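Local coordinates for protein alpha-L-rhamnosidase (Klebsiella oxytoca, PDB 4XHC) that hydrolyses terminal alpha-L-rhamnosyl bonds as a two-domain glycoside hydrolase of family GH78, at residues A[200-205]-A[229-234]; A[45-50]-A[267-272]; A[204-209]-A[259-264]; A[53-58]-A[196-201]; A[223-228]-A[501-506]. One frame throughout, in Å; residues are numbered along the deposited sequence.

In the fold
Contact 1 lies in the middle of the set, where the chain leaves strand 187-200 and meets the end of helix 214-230; its centre is about 11 Å from the centres of contacts 2 and 3, and about 13 Å from those of contacts 4 and 5. Contact 4 pairs strand 51-55 with strand 187-200 on the N-terminal side of this junction, sharing Thr200 and Ser201 with contact 1. Contact 2 lays the 45-50 loop on helix 264-276, and contact 3 uses the loop just before that helix; both touch contact 1, through Arg47 and Arg269 and through Phe261 and Arg263. Contact 5 uses the same helix 214-230 as contact 1 and leads to bound rhamnose through Glu506.

Contact 1 of 5, residues A[200-205]-A[229-234]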
# COMPACT_ATOMS: atom_id res chain seq x y z
N THR A 200 13.91 -9.92 -18.04
CA THR A 200 14.26 -9.44 -19.37
C THR A 200 13.92 -10.54 -20.37
O THR A 200 13.84 -11.71 -20.00
CB THR A 200 15.76 -9.08 -19.48
OG1 THR A 200 16.05 -8.57 -20.79
CG2 THR A 200 16.65 -10.31 -19.22
N SER A 201 13.71 -10.16 -21.63
CA SER A 201 13.57 -11.12 -22.71
C SER A 201 14.89 -11.26 -23.45
O SER A 201 14.99 -12.05 -24.38
CB SER A 201 12.49 -10.69 -23.69
OG SER A 201 12.81 -9.44 -24.27
N ALA A 202 15.90 -10.49 -23.05
CA ALA A 202 17.21 -10.57 -23.68
C ALA A 202 18.15 -11.45 -22.85
O ALA A 202 19.16 -10.99 -22.32
CB ALA A 202 17.79 -9.17 -23.83
N SER A 203 17.80 -12.72 -22.76
CA SER A 203 18.53 -13.67 -21.95
C SER A 203 19.43 -14.58 -22.78
O SER A 203 20.01 -15.52 -22.25
CB SER A 203 17.54 -14.53 -21.17
OG SER A 203 16.61 -15.11 -22.05
N GLY A 204 19.52 -14.31 -24.09
CA GLY A 204 20.40 -15.06 -24.98
C GLY A 204 21.82 -14.52 -24.97
O GLY A 204 22.14 -13.57 -24.24
N ALA A 205 22.67 -15.13 -25.80
CA ALA A 205 24.07 -14.71 -25.93
C ALA A 205 24.18 -13.31 -26.56
O ALA A 205 23.23 -12.82 -27.19
CB ALA A 205 24.86 -15.73 -26.76
N ASN A 229 17.57 -4.12 -20.25
CA ASN A 229 16.50 -3.85 -19.30
C ASN A 229 15.23 -3.31 -19.98
O ASN A 229 14.13 -3.47 -19.46
CB ASN A 229 16.97 -2.93 -18.17
CG ASN A 229 17.89 -3.64 -17.18
OD1 ASN A 229 18.06 -4.86 -17.23
ND2 ASN A 229 18.51 -2.88 -16.29
N CYS A 230 15.39 -2.71 -21.15
CA CYS A 230 14.26 -2.23 -21.93
C CYS A 230 13.57 -3.35 -22.73
O CYS A 230 12.39 -3.24 -23.07
CB CYS A 230 14.71 -1.09 -22.85
SG CYS A 230 14.90 0.50 -21.99
N MET A 231 14.30 -4.43 -23.02
CA MET A 231 13.74 -5.57 -23.76
C MET A 231 12.94 -6.50 -22.86
O MET A 231 13.51 -7.26 -22.08
CB MET A 231 14.84 -6.35 -24.48
CG MET A 231 15.35 -5.66 -25.74
SD MET A 231 16.72 -6.51 -26.53
CE MET A 231 15.89 -7.98 -27.15
N GLN A 232 11.62 -6.41 -22.96
CA GLN A 232 10.69 -7.16 -22.12
C GLN A 232 9.71 -7.88 -23.05
O GLN A 232 10.15 -8.53 -23.99
CB GLN A 232 9.99 -6.21 -21.13
CG GLN A 232 10.95 -5.48 -20.19
CD GLN A 232 11.55 -6.38 -19.12
OE1 GLN A 232 10.91 -7.34 -18.67
NE2 GLN A 232 12.77 -6.07 -18.70
N GLU A 233 8.40 -7.77 -22.81
CA GLU A 233 7.41 -8.39 -23.71
C GLU A 233 7.22 -7.54 -24.97
O GLU A 233 6.67 -8.02 -25.98
CB GLU A 233 6.09 -8.68 -22.99
CG GLU A 233 6.13 -10.00 -22.22
CD GLU A 233 4.92 -10.25 -21.34
OE1 GLU A 233 4.58 -9.37 -20.53
OE2 GLU A 233 4.32 -11.35 -21.45
N VAL A 234 7.68 -6.30 -24.90
CA VAL A 234 7.90 -5.43 -26.06
C VAL A 234 9.21 -4.67 -25.84
O VAL A 234 9.81 -4.78 -24.77
CB VAL A 234 6.75 -4.42 -26.27
CG1 VAL A 234 5.43 -5.15 -26.48
CG2 VAL A 234 6.64 -3.45 -25.10
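Ser201 grips the chain leaving helix 214-230 with its backbone and its hydroxyl together. The N-H makes an almost straight bond to Met231 O (2.9 Å, 175° at the hydrogen), arriving from above the plane of that carbonyl. Ser201 OG takes the next carbonyl along, Gln232 O, at 2.8 Å, and here it sits in the carbonyl plane on a lone pair. A chi1 of 61°, with OG between the backbone N and the carbonyl carbon, turns the hydroxyl to the same side as the N-H. This is the tight, buried part of the contact, and it is polar. Just before it, Thr200 makes an ST turn, its OG1 accepting from Ala202 N at 3.0 Å while also bonding to Gln228 O of the helix. The turn marks the end of strand 187-200, where the N-terminal beta domain passes into the six-hairpin helical barrel expected of a GH78 enzyme. Gln232 bends at chi2 (-72°) and doubles back, giving NE2 a bond to Asn229 O at 3.0 Å and another to Val199 O; the same NE2 lies against Thr200 CA, 3.7 Å away. Packing becomes looser and apolar at Ala202, whose CB touches Met231 SD at 3.9 Å and Met231 CE at 4.0 Å. Phe261 and Leu266 also pack on the Met231 side chain. Beyond Ala202 the contact runs out altogether: Ser203, Gly204 and Ala205 are exposed and do not touch the 229-234 segment, and the Glu233 carboxylate is paired with Arg47 instead.

Contact 2 of 5, residues A[45-50]-A[267-272]; sequences ALRPAL and VRRCLY
Leu46 lies against two successive arginines of helix 264-276. Its CB meets Arg269 CB at 3.9 Å, and its two methyls meet Arg268 at different points: CD1 touches Arg268 CD at 3.9 Å, and CD2 comes within 3.7 Å of Arg268 NH1. The leucine crosses the extended Arg268 chain at about a right angle; CD1 packs on the aliphatic part and CD2 beside the guanidinium, while Arg268 NE bonds to Thr324 OG1.

Arg269 is the longer reach. With CG anti to the backbone N (chi1 166°) and the chain straight as far as NE, it runs out from the helix to the 45-50 loop, bringing CD to 3.7 Å from Leu46 O and 3.8 Å from Arg47 CA. Arg47 CB then sits over one face of the Arg269 guanidinium, offset toward its rim and 4.0 Å from NH1. Ala43 O binds NH1 and Glu233 O binds NE, which together should fix the rotation of the group.

Arg47 starts out straight but bends at chi3 (-57°), sending its own guanidinium to Glu44 and Glu233. The two guanidinium planes are 53° apart, NH1 of Arg47 lying 4.0 Å from NH2 of Arg269, with the carboxylate and carbonyl of Glu233 as neighbours. The arrangement is consistent with a domain junction, the loop before strand 51-55 lying across a helix of the six-hairpin glycosidase domain.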
# COMPACT_ATOMS: atom_id res chain seq x y z
N ALA A 45 1.49 -14.51 -31.36
CA ALA A 45 2.27 -15.76 -31.45
C ALA A 45 3.77 -15.55 -31.23
O ALA A 45 4.49 -16.51 -30.93
CB ALA A 45 2.02 -16.44 -32.79
N LEU A 46 4.25 -14.31 -31.38
CA LEU A 46 5.66 -13.98 -31.21
C LEU A 46 6.00 -13.39 -29.84
O LEU A 46 7.13 -12.97 -29.62
CB LEU A 46 6.09 -13.00 -32.31
CG LEU A 46 6.02 -13.45 -33.77
CD1 LEU A 46 5.90 -12.26 -34.70
CD2 LEU A 46 7.23 -14.30 -34.15
N ARG A 47 5.05 -13.35 -28.92
CA ARG A 47 5.31 -12.87 -27.56
C ARG A 47 6.46 -13.67 -26.92
O ARG A 47 6.38 -14.89 -26.84
CB ARG A 47 4.04 -12.97 -26.70
CG ARG A 47 4.24 -12.79 -25.19
CD ARG A 47 3.02 -13.27 -24.40
NE ARG A 47 1.81 -12.59 -24.83
CZ ARG A 47 1.50 -11.32 -24.54
NH1 ARG A 47 2.31 -10.58 -23.79
NH2 ARG A 47 0.38 -10.79 -25.00
N PRO A 48 7.52 -13.00 -26.45
CA PRO A 48 8.64 -13.74 -25.88
C PRO A 48 8.45 -14.20 -24.42
O PRO A 48 7.69 -13.60 -23.65
CB PRO A 48 9.78 -12.74 -25.96
CG PRO A 48 9.12 -11.41 -25.81
CD PRO A 48 7.74 -11.54 -26.39
N ALA A 49 9.16 -15.26 -24.06
CA ALA A 49 9.24 -15.70 -22.67
C ALA A 49 10.22 -14.80 -21.92
O ALA A 49 11.22 -14.34 -22.50
CB ALA A 49 9.68 -17.16 -22.59
N LEU A 50 9.92 -14.52 -20.66
CA LEU A 50 10.79 -13.71 -19.82
C LEU A 50 11.65 -14.59 -18.94
O LEU A 50 11.16 -15.56 -18.37
CB LEU A 50 9.94 -12.80 -18.93
CG LEU A 50 9.07 -11.77 -19.64
CD1 LEU A 50 8.12 -11.09 -18.66
CD2 LEU A 50 9.97 -10.75 -20.33
N VAL A 267 11.36 -7.61 -33.07
CA VAL A 267 11.18 -6.45 -33.97
C VAL A 267 9.96 -6.69 -34.85
O VAL A 267 9.16 -5.79 -35.09
CB VAL A 267 12.42 -6.21 -34.87
CG1 VAL A 267 12.19 -5.03 -35.80
CG2 VAL A 267 13.66 -5.97 -34.01
N ARG A 268 9.84 -7.91 -35.32
CA ARG A 268 8.70 -8.34 -36.12
C ARG A 268 7.39 -8.21 -35.35
O ARG A 268 6.41 -7.73 -35.89
CB ARG A 268 8.89 -9.79 -36.54
CG ARG A 268 7.91 -10.29 -37.56
CD ARG A 268 8.18 -11.75 -37.83
NE ARG A 268 7.20 -12.30 -38.75
CZ ARG A 268 6.77 -13.55 -38.74
NH1 ARG A 268 7.23 -14.42 -37.84
NH2 ARG A 268 5.87 -13.94 -39.63
N ARG A 269 7.39 -8.65 -34.08
CA ARG A 269 6.21 -8.54 -33.22
C ARG A 269 5.78 -7.08 -33.09
O ARG A 269 4.59 -6.75 -33.16
CB ARG A 269 6.51 -9.13 -31.83
CG ARG A 269 5.48 -8.77 -30.76
CD ARG A 269 5.69 -9.55 -29.47
NE ARG A 269 5.09 -8.88 -28.31
CZ ARG A 269 3.81 -8.97 -27.95
NH1 ARG A 269 2.93 -9.69 -28.64
NH2 ARG A 269 3.40 -8.32 -26.87
N CYS A 270 6.76 -6.20 -32.92
CA CYS A 270 6.47 -4.80 -32.67
C CYS A 270 6.02 -4.09 -33.95
O CYS A 270 5.17 -3.21 -33.89
CB CYS A 270 7.66 -4.12 -31.97
SG CYS A 270 7.89 -4.73 -30.25
N LEU A 271 6.54 -4.52 -35.10
CA LEU A 271 6.01 -4.05 -36.39
C LEU A 271 4.54 -4.42 -36.59
O LEU A 271 3.75 -3.58 -37.03
CB LEU A 271 6.83 -4.60 -37.56
CG LEU A 271 8.10 -3.82 -37.93
CD1 LEU A 271 8.99 -4.66 -38.84
CD2 LEU A 271 7.77 -2.49 -38.59
N TYR A 272 4.18 -5.66 -36.28
CA TYR A 272 2.80 -6.11 -36.46
C TYR A 272 1.83 -5.47 -35.47
O TYR A 272 0.64 -5.35 -35.76
CB TYR A 272 2.70 -7.65 -36.39
CG TYR A 272 2.96 -8.34 -37.71
CD1 TYR A 272 1.95 -8.50 -38.66
CD2 TYR A 272 4.23 -8.83 -38.02
CE1 TYR A 272 2.20 -9.14 -39.87
CE2 TYR A 272 4.48 -9.46 -39.23
CZ TYR A 272 3.46 -9.61 -40.15
OH TYR A 272 3.74 -10.24 -41.34

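Contact 3 of 5, residues A[204-209]-A[259-264]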
# COMPACT_ATOMS: atom_id res chain seq x y z
N GLY A 204 19.52 -14.31 -24.09
CA GLY A 204 20.40 -15.06 -24.98
C GLY A 204 21.82 -14.52 -24.97
O GLY A 204 22.14 -13.57 -24.24
N ALA A 205 22.67 -15.13 -25.80
CA ALA A 205 24.07 -14.71 -25.93
C ALA A 205 24.18 -13.31 -26.56
O ALA A 205 23.23 -12.82 -27.19
CB ALA A 205 24.86 -15.73 -26.76
N CYS A 206 25.33 -12.69 -26.36
CA CYS A 206 25.60 -11.33 -26.85
C CYS A 206 27.09 -11.14 -27.14
O CYS A 206 27.88 -10.95 -26.20
CB CYS A 206 25.14 -10.32 -25.79
SG CYS A 206 25.50 -8.60 -26.22
N PRO A 207 27.50 -11.18 -28.43
CA PRO A 207 28.94 -11.08 -28.75
C PRO A 207 29.67 -9.89 -28.09
O PRO A 207 29.09 -8.81 -27.95
CB PRO A 207 28.97 -10.96 -30.30
CG PRO A 207 27.55 -10.75 -30.73
CD PRO A 207 26.68 -11.33 -29.65
N ALA A 208 30.92 -10.10 -27.69
CA ALA A 208 31.75 -9.05 -27.10
C ALA A 208 32.17 -8.04 -28.17
O ALA A 208 32.31 -8.39 -29.34
CB ALA A 208 32.98 -9.66 -26.43
N ALA A 209 32.35 -6.79 -27.77
CA ALA A 209 32.79 -5.76 -28.69
C ALA A 209 34.28 -5.91 -29.01
O ALA A 209 35.08 -6.27 -28.15
CB ALA A 209 32.51 -4.38 -28.11
N VAL A 259 22.96 -6.01 -33.65
CA VAL A 259 24.37 -6.34 -33.42
C VAL A 259 24.67 -6.80 -31.99
O VAL A 259 25.82 -7.02 -31.64
CB VAL A 259 25.29 -5.13 -33.74
CG1 VAL A 259 25.18 -4.75 -35.21
CG2 VAL A 259 24.97 -3.93 -32.85
N THR A 260 23.64 -6.94 -31.17
CA THR A 260 23.79 -7.47 -29.82
C THR A 260 23.02 -8.79 -29.71
O THR A 260 23.58 -9.85 -29.99
CB THR A 260 23.34 -6.47 -28.74
OG1 THR A 260 21.98 -6.07 -28.97
CG2 THR A 260 24.23 -5.24 -28.74
N PHE A 261 21.74 -8.73 -29.33
CA PHE A 261 20.98 -9.93 -28.99
C PHE A 261 20.28 -10.60 -30.17
O PHE A 261 19.83 -11.73 -30.05
CB PHE A 261 19.95 -9.62 -27.91
CG PHE A 261 20.55 -9.10 -26.64
CD1 PHE A 261 21.10 -9.97 -25.71
CD2 PHE A 261 20.56 -7.74 -26.37
CE1 PHE A 261 21.65 -9.49 -24.54
CE2 PHE A 261 21.11 -7.25 -25.21
CZ PHE A 261 21.66 -8.13 -24.28
N ALA A 262 20.20 -9.90 -31.29
CA ALA A 262 19.66 -10.46 -32.54
C ALA A 262 18.29 -11.14 -32.38
O ALA A 262 18.05 -12.20 -32.95
CB ALA A 262 20.66 -11.41 -33.20
N ARG A 263 17.41 -10.52 -31.61
CA ARG A 263 16.04 -11.00 -31.48
C ARG A 263 15.15 -10.32 -32.51
O ARG A 263 14.42 -9.37 -32.20
CB ARG A 263 15.54 -10.78 -30.06
CG ARG A 263 16.31 -11.58 -29.04
CD ARG A 263 15.43 -12.09 -27.91
NE ARG A 263 14.38 -12.98 -28.38
CZ ARG A 263 13.58 -13.70 -27.59
NH1 ARG A 263 13.70 -13.66 -26.26
NH2 ARG A 263 12.66 -14.47 -28.13
N HIS A 264 15.21 -10.83 -33.74
CA HIS A 264 14.44 -10.29 -34.87
C HIS A 264 12.96 -10.58 -34.72
O HIS A 264 12.13 -9.79 -35.16
CB HIS A 264 14.96 -10.85 -36.20
CG HIS A 264 16.38 -10.46 -36.50
ND1 HIS A 264 17.37 -11.38 -36.76
CD2 HIS A 264 16.97 -9.24 -36.53
CE1 HIS A 264 18.51 -10.75 -36.95
NE2 HIS A 264 18.30 -9.45 -36.82
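Cys206 turns SG opposite its own backbone N (chi1 177°), and Phe261, with CG beside its backbone N (chi1 -59°), presents a ring face to that sulfur. The result is a sulfur-aromatic contact: Cys206 SG is 4.5 Å from the centroid of the Phe261 ring and 18° off the normal, over the face though displaced toward the rim. Cys206 CB adds an apolar touch on the ring atom Phe261 CE1 at 3.8 Å. Gly204 O approaches the same ring differently, at its edge and near its plane, 4.0 Å from Phe261 CD1. No hydrogen bond links the two segments. They are the linker running into helix 214-230 and the short connection between helices 247-259 and 264-276 of the helical glycosidase domain. Further along, SG also rests on Thr260 CB at 3.9 Å, the threonine hydroxyl being engaged with Val256 O in the last turn of the preceding helix. Pro207 follows with its CD 3.5 Å from Thr260 O. Arg539 of helix 534-540 lies alongside, donating from NH1 to Pro207 O, while Val224 and Gln228 of helix 214-230 pack against the phenylalanine ring.

Contact 4 of 5, residues A[53-58]-A[196-201]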
# COMPACT_ATOMS: atom_id res chain seq x y z
N GLN A 53 15.62 -13.92 -12.74
CA GLN A 53 16.89 -14.26 -12.10
C GLN A 53 17.18 -13.44 -10.83
O GLN A 53 17.20 -12.21 -10.89
CB GLN A 53 18.02 -14.07 -13.10
CG GLN A 53 19.40 -14.34 -12.55
CD GLN A 53 20.41 -14.67 -13.63
OE1 GLN A 53 20.24 -14.32 -14.81
NE2 GLN A 53 21.48 -15.35 -13.24
N ALA A 54 17.42 -14.12 -9.71
CA ALA A 54 17.60 -13.47 -8.40
C ALA A 54 18.94 -12.75 -8.22
O ALA A 54 19.97 -13.22 -8.70
CB ALA A 54 17.42 -14.49 -7.28
N HIS A 55 18.93 -11.62 -7.52
CA HIS A 55 20.15 -10.88 -7.22
C HIS A 55 20.09 -10.26 -5.83
O HIS A 55 19.12 -9.59 -5.50
CB HIS A 55 20.36 -9.75 -8.23
CG HIS A 55 20.94 -10.21 -9.52
ND1 HIS A 55 20.19 -10.30 -10.68
CD2 HIS A 55 22.19 -10.58 -9.85
CE1 HIS A 55 20.96 -10.71 -11.67
NE2 HIS A 55 22.18 -10.89 -11.19
N PRO A 56 21.14 -10.46 -5.01
CA PRO A 56 21.18 -9.77 -3.73
C PRO A 56 21.78 -8.38 -3.91
O PRO A 56 22.49 -8.15 -4.88
CB PRO A 56 22.10 -10.65 -2.90
CG PRO A 56 23.07 -11.19 -3.90
CD PRO A 56 22.35 -11.27 -5.23
N PRO A 57 21.51 -7.45 -2.97
CA PRO A 57 22.13 -6.13 -3.00
C PRO A 57 23.55 -6.20 -2.48
O PRO A 57 23.94 -7.23 -1.93
CB PRO A 57 21.24 -5.30 -2.08
CG PRO A 57 20.64 -6.28 -1.15
CD PRO A 57 20.62 -7.62 -1.81
N ILE A 58 24.32 -5.13 -2.62
CA ILE A 58 25.74 -5.14 -2.22
C ILE A 58 26.07 -4.37 -0.94
O ILE A 58 27.08 -4.65 -0.32
CB ILE A 58 26.68 -4.66 -3.36
CG1 ILE A 58 26.54 -3.15 -3.61
CG2 ILE A 58 26.43 -5.45 -4.63
CD1 ILE A 58 27.64 -2.55 -4.47
N VAL A 196 16.20 -9.02 -5.31
CA VAL A 196 15.39 -8.63 -6.47
C VAL A 196 15.41 -9.75 -7.51
O VAL A 196 16.46 -10.30 -7.81
CB VAL A 196 15.85 -7.29 -7.09
CG1 VAL A 196 17.24 -7.38 -7.69
CG2 VAL A 196 14.86 -6.83 -8.15
N ASN A 197 14.23 -10.10 -8.01
CA ASN A 197 14.08 -11.06 -9.10
C ASN A 197 14.01 -10.30 -10.43
O ASN A 197 12.96 -9.77 -10.78
CB ASN A 197 12.81 -11.91 -8.91
CG ASN A 197 12.95 -12.96 -7.83
OD1 ASN A 197 12.54 -12.77 -6.69
ND2 ASN A 197 13.53 -14.10 -8.20
N ALA A 198 15.12 -10.23 -11.14
CA ALA A 198 15.23 -9.39 -12.35
C ALA A 198 14.72 -10.10 -13.60
O ALA A 198 14.92 -11.30 -13.78
CB ALA A 198 16.67 -8.95 -12.55
N VAL A 199 14.07 -9.34 -14.47
CA VAL A 199 13.47 -9.89 -15.68
C VAL A 199 13.94 -9.18 -16.93
O VAL A 199 14.27 -8.00 -16.90
CB VAL A 199 11.92 -9.85 -15.64
CG1 VAL A 199 11.38 -10.81 -14.58
CG2 VAL A 199 11.39 -8.43 -15.41
N THR A 200 13.91 -9.92 -18.04
CA THR A 200 14.26 -9.44 -19.37
C THR A 200 13.92 -10.54 -20.37
O THR A 200 13.84 -11.71 -20.00
CB THR A 200 15.76 -9.08 -19.48
OG1 THR A 200 16.05 -8.57 -20.79
CG2 THR A 200 16.65 -10.31 -19.22
N SER A 201 13.71 -10.16 -21.63
CA SER A 201 13.57 -11.12 -22.71
C SER A 201 14.89 -11.26 -23.45
O SER A 201 14.99 -12.05 -24.38
CB SER A 201 12.49 -10.69 -23.69
OG SER A 201 12.81 -9.44 -24.27
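Gln53 to His55 pair with Val196 to Ala198 in an antiparallel beta ladder, one of the two edge strands, within this chain, of a four-stranded sheet in the N-terminal beta domain zipped to the long strand 187-200. Four backbone bonds hold it. Gln53 and Ala198 exchange a pair, Gln53 N to Ala198 O at 2.9 Å and Ala198 N to Gln53 O at 2.9 Å. His55 and Val196 do the same, His55 N to Val196 O at 2.8 Å and Val196 N to His55 O at 3.0 Å, the last of these nearly straight at 171°. The strand directions differ by 137°, well short of strictly antiparallel, so the short strand segments are twisted relative to each other, and the ladder ends where Pro56, which has no N-H to give, takes the chain away.

His55 can be followed outward. Its CB rests 4.0 Å from Val196 CG1, the neighbour directly across the ladder. At chi1 -80° CG stands beside the backbone N, and the imidazole leans along the sheet toward Ala198. ND1 is the ring atom that gets there, 4.2 Å from Ala198 CB, which approaches the edge of the imidazole near its plane. The ring as a whole meets that of Tyr103, which thus packs on the face that carries His55, Val196 and Ala198.

Between the backbones Ala54 CA makes a CA-H...O contact with Val196 O at 3.4 Å, and on the face of Ala54 and Asn197, the non-hydrogen-bonded pair, the Asn197 amide places ND2 4.0 Å from Ala54 CB.

Contact 5 of 5, residues A[223-228]-A[501-506]. With RAM (alpha-L-rhamnopyranose), chain C.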
# COMPACT_ATOMS: atom_id res chain seq x y z
N ALA A 223 25.63 0.79 -22.56
CA ALA A 223 24.61 0.75 -23.61
C ALA A 223 23.89 -0.59 -23.66
O ALA A 223 22.67 -0.64 -23.69
CB ALA A 223 25.25 1.03 -24.96
N VAL A 224 24.65 -1.67 -23.66
CA VAL A 224 24.08 -3.01 -23.74
C VAL A 224 23.15 -3.30 -22.56
O VAL A 224 22.08 -3.86 -22.76
CB VAL A 224 25.19 -4.09 -23.84
CG1 VAL A 224 24.61 -5.50 -23.69
CG2 VAL A 224 25.92 -3.98 -25.17
N LEU A 225 23.56 -2.92 -21.35
CA LEU A 225 22.71 -3.12 -20.16
C LEU A 225 21.42 -2.33 -20.29
O LEU A 225 20.35 -2.81 -19.89
CB LEU A 225 23.43 -2.72 -18.87
CG LEU A 225 22.63 -2.84 -17.56
CD1 LEU A 225 22.07 -4.24 -17.37
CD2 LEU A 225 23.48 -2.42 -16.36
N THR A 226 21.53 -1.12 -20.85
CA THR A 226 20.37 -0.27 -21.09
C THR A 226 19.36 -0.97 -21.98
O THR A 226 18.17 -0.99 -21.67
CB THR A 226 20.77 1.06 -21.78
OG1 THR A 226 21.85 1.67 -21.05
CG2 THR A 226 19.60 2.00 -21.82
N LEU A 227 19.82 -1.53 -23.09
CA LEU A 227 18.92 -2.22 -24.00
C LEU A 227 18.31 -3.44 -23.32
O LEU A 227 17.11 -3.69 -23.44
CB LEU A 227 19.64 -2.63 -25.30
CG LEU A 227 18.78 -3.44 -26.29
CD1 LEU A 227 17.56 -2.66 -26.74
CD2 LEU A 227 19.62 -3.86 -27.48
N GLN A 228 19.15 -4.20 -22.62
CA GLN A 228 18.71 -5.41 -21.96
C GLN A 228 17.52 -5.18 -21.04
O GLN A 228 16.57 -5.95 -21.04
CB GLN A 228 19.84 -6.02 -21.16
CG GLN A 228 19.44 -7.29 -20.44
CD GLN A 228 20.63 -8.02 -19.87
OE1 GLN A 228 21.13 -7.67 -18.80
NE2 GLN A 228 21.10 -9.03 -20.59
N ALA A 501 26.71 6.61 -14.33
CA ALA A 501 25.51 5.97 -14.85
C ALA A 501 25.71 4.48 -15.09
O ALA A 501 26.73 4.08 -15.63
CB ALA A 501 25.08 6.64 -16.14
N ASP A 502 24.75 3.67 -14.66
CA ASP A 502 24.73 2.24 -14.97
C ASP A 502 24.05 1.98 -16.32
O ASP A 502 24.37 1.00 -17.01
CB ASP A 502 23.97 1.47 -13.90
CG ASP A 502 24.62 1.56 -12.54
OD1 ASP A 502 25.76 1.05 -12.39
OD2 ASP A 502 23.99 2.12 -11.61
N THR A 503 23.11 2.87 -16.66
CA THR A 503 22.36 2.83 -17.90
C THR A 503 22.22 4.25 -18.44
O THR A 503 22.26 5.20 -17.67
CB THR A 503 20.96 2.25 -17.67
OG1 THR A 503 20.31 2.96 -16.63
CG2 THR A 503 21.05 0.80 -17.28
N PHE A 504 22.05 4.39 -19.75
CA PHE A 504 21.95 5.73 -20.34
C PHE A 504 20.56 6.36 -20.18
O PHE A 504 19.54 5.67 -20.14
CB PHE A 504 22.42 5.73 -21.80
CG PHE A 504 23.90 5.55 -21.95
CD1 PHE A 504 24.78 6.34 -21.23
CD2 PHE A 504 24.41 4.58 -22.78
CE1 PHE A 504 26.15 6.16 -21.34
CE2 PHE A 504 25.78 4.40 -22.90
CZ PHE A 504 26.65 5.19 -22.18
N TRP A 505 20.56 7.69 -20.10
CA TRP A 505 19.39 8.44 -19.65
C TRP A 505 18.48 8.86 -20.79
O TRP A 505 18.94 9.07 -21.91
CB TRP A 505 19.84 9.69 -18.88
CG TRP A 505 20.83 9.41 -17.76
CD1 TRP A 505 21.05 8.22 -17.13
CD2 TRP A 505 21.70 10.36 -17.14
NE1 TRP A 505 22.02 8.38 -16.16
CE2 TRP A 505 22.43 9.68 -16.15
CE3 TRP A 505 21.93 11.73 -17.34
CZ2 TRP A 505 23.38 10.31 -15.36
CZ3 TRP A 505 22.88 12.35 -16.55
CH2 TRP A 505 23.59 11.65 -15.57
N GLU A 506 17.20 9.00 -20.49
CA GLU A 506 16.23 9.55 -21.44
C GLU A 506 16.60 11.00 -21.86
O GLU A 506 16.59 11.33 -23.05
CB GLU A 506 14.85 9.54 -20.81
CG GLU A 506 13.73 10.07 -21.69
CD GLU A 506 12.44 10.31 -20.93
OE1 GLU A 506 12.53 10.44 -19.68
OE2 GLU A 506 11.35 10.36 -21.54
C1 RAM C . 8.18 10.53 -24.19
C2 RAM C . 9.28 9.49 -24.06
C3 RAM C . 9.33 8.60 -25.29
C4 RAM C . 9.14 9.45 -26.53
C5 RAM C . 7.73 10.01 -26.53
C6 RAM C . 7.62 11.36 -27.20
O1 RAM C . 7.56 10.63 -22.97
O2 RAM C . 10.50 10.21 -23.97
O3 RAM C . 10.57 7.90 -25.36
O4 RAM C . 9.33 8.67 -27.70
O5 RAM C . 7.24 10.14 -25.18
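Thr226 OG1 is held by both segments. It accepts the backbone N-H of Phe504 at 3.0 Å, with 164° at the hydrogen, and is also bonded to Val222 O one turn back in its own helix. A chi1 of -51°, which keeps OG1 beside the backbone N and opposite the carbonyl carbon, serves both partners. The hydroxyl thus ties the 501-506 loop to helix 214-230 at the point where the two backbones come nearest, and Thr503 CB closes in at 3.5 Å from the same oxygen.

Beside this bond Leu225 lies over the loop, crossing Thr503 at a slant: its CG meets Thr503 CG2 at 4.0 Å and its CD2 touches Asp502 O at 3.6 Å. Thr503 OG1 bonds instead to Tyr526 O, and Asp502 forms a salt bridge with Arg174.

Earlier in the helix the Phe504 ring tucks in beside Ala223, whose CB comes in the ring plane at the edge, 4.0 Å from Phe504 CE2. Trp493 meets the phenylalanine edge-to-face, and Met496 and Val497 of helix 482-498 with Ile219 and Val222 of helix 214-230 add to a buried apolar surround.

Past Trp505 the loop leaves the helix and delivers Glu506, its chain fully extended, to the sugar. RAM O2 donates to Glu506 OE2 at 2.6 Å, and Tyr518 OH bonds to the same oxygen. Arg241 and the backbone N of Ser525 hold OE1, which should fix the rotation of the carboxylate. With Asp249, Tyr304, Trp361 and His528 also hydrogen-bonded to the sugar, Glu506 is the residue this loop contributes to the rhamnose pocket of the GH78 helical domain.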